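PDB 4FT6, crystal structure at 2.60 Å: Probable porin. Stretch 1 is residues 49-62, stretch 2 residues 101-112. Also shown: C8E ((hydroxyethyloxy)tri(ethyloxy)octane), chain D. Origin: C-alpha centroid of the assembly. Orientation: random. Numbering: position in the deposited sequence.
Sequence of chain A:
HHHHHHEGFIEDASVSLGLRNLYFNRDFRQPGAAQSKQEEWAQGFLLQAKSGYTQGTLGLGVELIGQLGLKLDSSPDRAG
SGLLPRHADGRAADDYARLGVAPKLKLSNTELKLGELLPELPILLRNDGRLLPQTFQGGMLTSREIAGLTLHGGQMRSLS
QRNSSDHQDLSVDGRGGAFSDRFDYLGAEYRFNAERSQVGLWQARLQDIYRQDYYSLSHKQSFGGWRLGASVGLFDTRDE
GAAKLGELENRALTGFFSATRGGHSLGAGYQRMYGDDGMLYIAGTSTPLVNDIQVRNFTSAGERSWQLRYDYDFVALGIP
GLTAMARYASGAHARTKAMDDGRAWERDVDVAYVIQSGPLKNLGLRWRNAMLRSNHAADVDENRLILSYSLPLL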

# COMPACT_ATOMS: atom_id res chain seq x y z
N ALA A 49 20.31 -2.16 1.91
CA ALA A 49 21.48 -3.01 2.03
C ALA A 49 21.18 -4.17 2.97
O ALA A 49 20.78 -3.97 4.12
CB ALA A 49 22.66 -2.22 2.53
N LYS A 50 21.34 -5.39 2.48
CA LYS A 50 21.10 -6.56 3.28
C LYS A 50 22.37 -7.37 3.29
O LYS A 50 23.00 -7.56 2.25
CB LYS A 50 19.98 -7.40 2.67
CG LYS A 50 18.70 -6.64 2.42
CD LYS A 50 17.90 -7.28 1.30
CE LYS A 50 16.72 -6.42 0.89
NZ LYS A 50 15.54 -6.65 1.75
N SER A 51 22.77 -7.84 4.47
CA SER A 51 23.79 -8.86 4.54
C SER A 51 23.05 -10.18 4.36
O SER A 51 21.82 -10.22 4.41
CB SER A 51 24.44 -8.85 5.92
OG SER A 51 23.58 -9.46 6.87
N GLY A 52 23.81 -11.24 4.14
CA GLY A 52 23.30 -12.59 4.33
C GLY A 52 23.37 -12.98 5.80
O GLY A 52 23.47 -12.12 6.69
N TYR A 53 23.32 -14.29 6.08
CA TYR A 53 23.27 -14.78 7.46
C TYR A 53 24.57 -15.47 7.85
O TYR A 53 25.19 -16.15 7.02
CB TYR A 53 22.12 -15.78 7.63
CG TYR A 53 20.76 -15.14 7.77
CD1 TYR A 53 20.38 -14.52 8.95
CD2 TYR A 53 19.83 -15.16 6.72
CE1 TYR A 53 19.13 -13.93 9.09
CE2 TYR A 53 18.58 -14.58 6.85
CZ TYR A 53 18.24 -13.97 8.04
OH TYR A 53 17.01 -13.38 8.21
N THR A 54 25.00 -15.33 9.10
CA THR A 54 26.20 -16.03 9.56
C THR A 54 25.91 -17.52 9.58
O THR A 54 24.78 -17.93 9.85
CB THR A 54 26.71 -15.54 10.95
OG1 THR A 54 25.80 -15.94 11.99
CG2 THR A 54 26.88 -14.03 10.96
N GLN A 55 26.92 -18.33 9.30
CA GLN A 55 26.78 -19.77 9.42
C GLN A 55 26.40 -20.17 10.85
O GLN A 55 26.50 -19.36 11.77
CB GLN A 55 28.08 -20.46 9.01
CG GLN A 55 28.49 -20.22 7.57
CD GLN A 55 29.79 -20.92 7.23
OE1 GLN A 55 30.16 -21.92 7.85
NE2 GLN A 55 30.50 -20.39 6.23
N GLY A 56 25.96 -21.41 11.02
CA GLY A 56 25.44 -21.84 12.30
C GLY A 56 23.93 -22.06 12.25
O GLY A 56 23.24 -21.57 11.34
N THR A 57 23.44 -22.79 13.24
CA THR A 57 22.02 -23.13 13.36
C THR A 57 21.17 -21.88 13.56
O THR A 57 20.03 -21.80 13.10
CB THR A 57 21.82 -24.12 14.52
OG1 THR A 57 22.42 -25.38 14.16
CG2 THR A 57 20.36 -24.33 14.82
N LEU A 58 21.73 -20.90 14.26
CA LEU A 58 21.08 -19.61 14.43
C LEU A 58 21.88 -18.54 13.68
O LEU A 58 22.93 -18.10 14.16
CB LEU A 58 20.99 -19.25 15.91
CG LEU A 58 20.22 -17.97 16.22
CD1 LEU A 58 18.82 -18.02 15.59
CD2 LEU A 58 20.15 -17.76 17.71
N GLY A 59 21.38 -18.14 12.52
CA GLY A 59 22.08 -17.17 11.70
C GLY A 59 21.75 -15.73 12.05
O GLY A 59 20.58 -15.40 12.27
N LEU A 60 22.77 -14.88 12.12
CA LEU A 60 22.56 -13.45 12.32
C LEU A 60 22.80 -12.68 11.01
O LEU A 60 23.62 -13.08 10.17
CB LEU A 60 23.45 -12.89 13.44
CG LEU A 60 23.48 -13.54 14.83
CD1 LEU A 60 22.21 -14.30 15.18
CD2 LEU A 60 24.69 -14.44 14.99
N GLY A 61 22.06 -11.59 10.83
CA GLY A 61 22.24 -10.72 9.70
C GLY A 61 21.75 -9.31 10.01
O GLY A 61 21.09 -9.07 11.03
N VAL A 62 22.06 -8.37 9.13
CA VAL A 62 21.59 -7.02 9.37
C VAL A 62 21.25 -6.34 8.06
O VAL A 62 21.92 -6.55 7.04
CB VAL A 62 22.59 -6.19 10.22
CG1 VAL A 62 23.88 -5.90 9.44
CG2 VAL A 62 21.93 -4.91 10.71
N VAL A 101 18.29 0.92 10.76
CA VAL A 101 18.95 -0.38 10.70
C VAL A 101 17.93 -1.46 11.05
O VAL A 101 16.92 -1.18 11.69
CB VAL A 101 20.16 -0.43 11.66
CG1 VAL A 101 19.68 -0.64 13.10
CG2 VAL A 101 21.10 -1.54 11.27
N ALA A 102 18.18 -2.70 10.64
CA ALA A 102 17.27 -3.81 10.95
C ALA A 102 17.98 -5.15 11.12
O ALA A 102 18.22 -5.87 10.15
CB ALA A 102 16.15 -3.93 9.89
N PRO A 103 18.31 -5.49 12.37
CA PRO A 103 18.95 -6.79 12.60
C PRO A 103 17.97 -7.91 12.30
O PRO A 103 16.76 -7.67 12.33
CB PRO A 103 19.29 -6.76 14.10
CG PRO A 103 18.39 -5.70 14.70
CD PRO A 103 18.17 -4.69 13.60
N LYS A 104 18.48 -9.10 12.00
CA LYS A 104 17.62 -10.23 11.68
C LYS A 104 18.23 -11.56 12.15
O LYS A 104 19.45 -11.75 12.06
CB LYS A 104 17.32 -10.27 10.18
CG LYS A 104 18.56 -10.30 9.28
CD LYS A 104 18.19 -10.44 7.81
CE LYS A 104 19.45 -10.59 6.95
NZ LYS A 104 19.16 -10.56 5.49
N LEU A 105 17.39 -12.45 12.67
CA LEU A 105 17.81 -13.79 13.08
C LEU A 105 17.07 -14.79 12.21
O LEU A 105 15.96 -14.52 11.72
CB LEU A 105 17.46 -14.05 14.54
CG LEU A 105 17.76 -12.95 15.55
CD1 LEU A 105 17.30 -13.34 16.94
CD2 LEU A 105 19.24 -12.69 15.55
N LYS A 106 17.69 -15.94 11.99
CA LYS A 106 17.04 -17.03 11.25
C LYS A 106 17.35 -18.36 11.90
O LYS A 106 18.51 -18.72 12.09
CB LYS A 106 17.45 -17.05 9.78
CG LYS A 106 16.82 -18.21 8.99
CD LYS A 106 16.97 -18.03 7.47
N LEU A 107 16.31 -19.09 12.26
CA LEU A 107 16.48 -20.42 12.80
C LEU A 107 15.68 -21.37 11.92
O LEU A 107 14.46 -21.22 11.80
CB LEU A 107 16.01 -20.48 14.25
CG LEU A 107 16.06 -21.85 14.93
CD1 LEU A 107 17.47 -22.39 14.90
CD2 LEU A 107 15.54 -21.76 16.36
N SER A 108 16.37 -22.31 11.28
CA SER A 108 15.74 -23.21 10.31
C SER A 108 14.99 -22.44 9.21
O SER A 108 15.61 -21.80 8.37
CB SER A 108 14.80 -24.19 11.03
OG SER A 108 13.89 -24.78 10.13
N ASN A 109 13.65 -22.52 9.23
CA ASN A 109 12.78 -21.83 8.27
C ASN A 109 12.00 -20.69 8.90
O ASN A 109 11.02 -20.20 8.33
CB ASN A 109 11.77 -22.81 7.66
CG ASN A 109 12.40 -23.80 6.71
OD1 ASN A 109 13.36 -23.48 6.01
ND2 ASN A 109 11.86 -25.01 6.67
N THR A 110 12.42 -20.27 10.08
CA THR A 110 11.73 -19.22 10.80
C THR A 110 12.65 -18.01 10.89
O THR A 110 13.84 -18.13 11.18
CB THR A 110 11.33 -19.71 12.20
OG1 THR A 110 10.37 -20.76 12.07
CG2 THR A 110 10.76 -18.57 13.04
N GLU A 111 12.10 -16.83 10.65
CA GLU A 111 12.93 -15.65 10.48
C GLU A 111 12.39 -14.48 11.28
O GLU A 111 11.18 -14.23 11.29
CB GLU A 111 13.01 -15.30 9.00
CG GLU A 111 14.05 -14.27 8.65
CD GLU A 111 14.09 -13.97 7.16
OE1 GLU A 111 13.21 -14.48 6.42
OE2 GLU A 111 14.99 -13.21 6.73
N LEU A 112 13.28 -13.77 11.96
CA LEU A 112 12.87 -12.65 12.79
C LEU A 112 13.59 -11.39 12.35
O LEU A 112 14.82 -11.41 12.20
CB LEU A 112 13.21 -12.94 14.25
CG LEU A 112 12.94 -11.82 15.25
CD1 LEU A 112 11.43 -11.57 15.38
CD2 LEU A 112 13.59 -12.13 16.61
C1 C8E D . 14.98 2.21 12.91
C2 C8E D . 16.37 1.66 13.25
C3 C8E D . 17.13 2.57 14.22
C4 C8E D . 18.20 3.43 13.54
C5 C8E D . 19.59 2.86 13.77
C6 C8E D . 20.74 3.74 13.28
C7 C8E D . 21.43 3.19 12.04
C8 C8E D . 22.88 3.69 11.99
O9 C8E D . 23.70 2.96 11.09
C10 C8E D . 23.76 3.50 9.79
C11 C8E D . 25.20 3.85 9.39
O12 C8E D . 26.08 2.76 9.57
C13 C8E D . 27.20 2.79 8.70
C14 C8E D . 27.82 1.41 8.54
O15 C8E D . 27.48 0.83 7.30

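What joins the two backbones? The strand through Gly 59 to Val 62 runs antiparallel to strand 101-107, and two hydrogen-bonded pairs clamp them. Gly 59 N donates to Lys 106 O at 3.0 Å, and Lys 106 N returns the bond to Gly 59 O at 3.0 Å. Two residues on, Gly 61 N reaches Lys 104 O at 2.9 Å while Lys 104 N reaches Gly 61 O at 2.8 Å. Between these pairs, Leu 105 CA lies 3.3 Å from Gly 59 O, a CA-H...O contact.

Why are glycines paired with the lysines? Lys 104 and Lys 106 leave the sheet on the same face, where the glycines leave room. A CB on Gly 61 would sit 2.7 Å from Lys 104 CE, a clash; one on Gly 59 would be crowded by Thr 54 O.

What fills that space? The ring of Tyr 53, whose CA-to-CB bond points toward the second stretch, is held between the two lysine chains. Lys 106 CB, in a chain modelled only to CD, packs over one face, 3.7 Å from the ring centroid of Tyr 53, and Lys 104 CE over the opposite face, 4.1 Å from that centroid. Aliphatic methylenes suit such CH-pi contacts. Of the 711 Å² buried between the stretches, Lys 104 and Tyr 53 contribute most, 116 and 110 Å².

How are the polar ends satisfied? Lys 104, extended beyond its p chi1, carries NZ to Ser 51 O, a 2.9 Å hydrogen bond; the same NZ makes an off-centre cation-pi contact with Tyr 53. At the ring's edge, Tyr 53 OH donates to Glu 111 OE2 at 2.5 Å, so the phenol hydroxyl and the buried ammonium both have partners.

What lies on the other face? Branched apolar side chains pack together, needing no polar partners: Leu 60 CD1 meets Leu 105 CD2 at 3.4 Å, and Leu 58 CD1 approaches Leu 107 CB at 4.0 Å. Beyond the last bridged pair, Val 62 CG2 touches Val 101 CG2 at 3.5 Å.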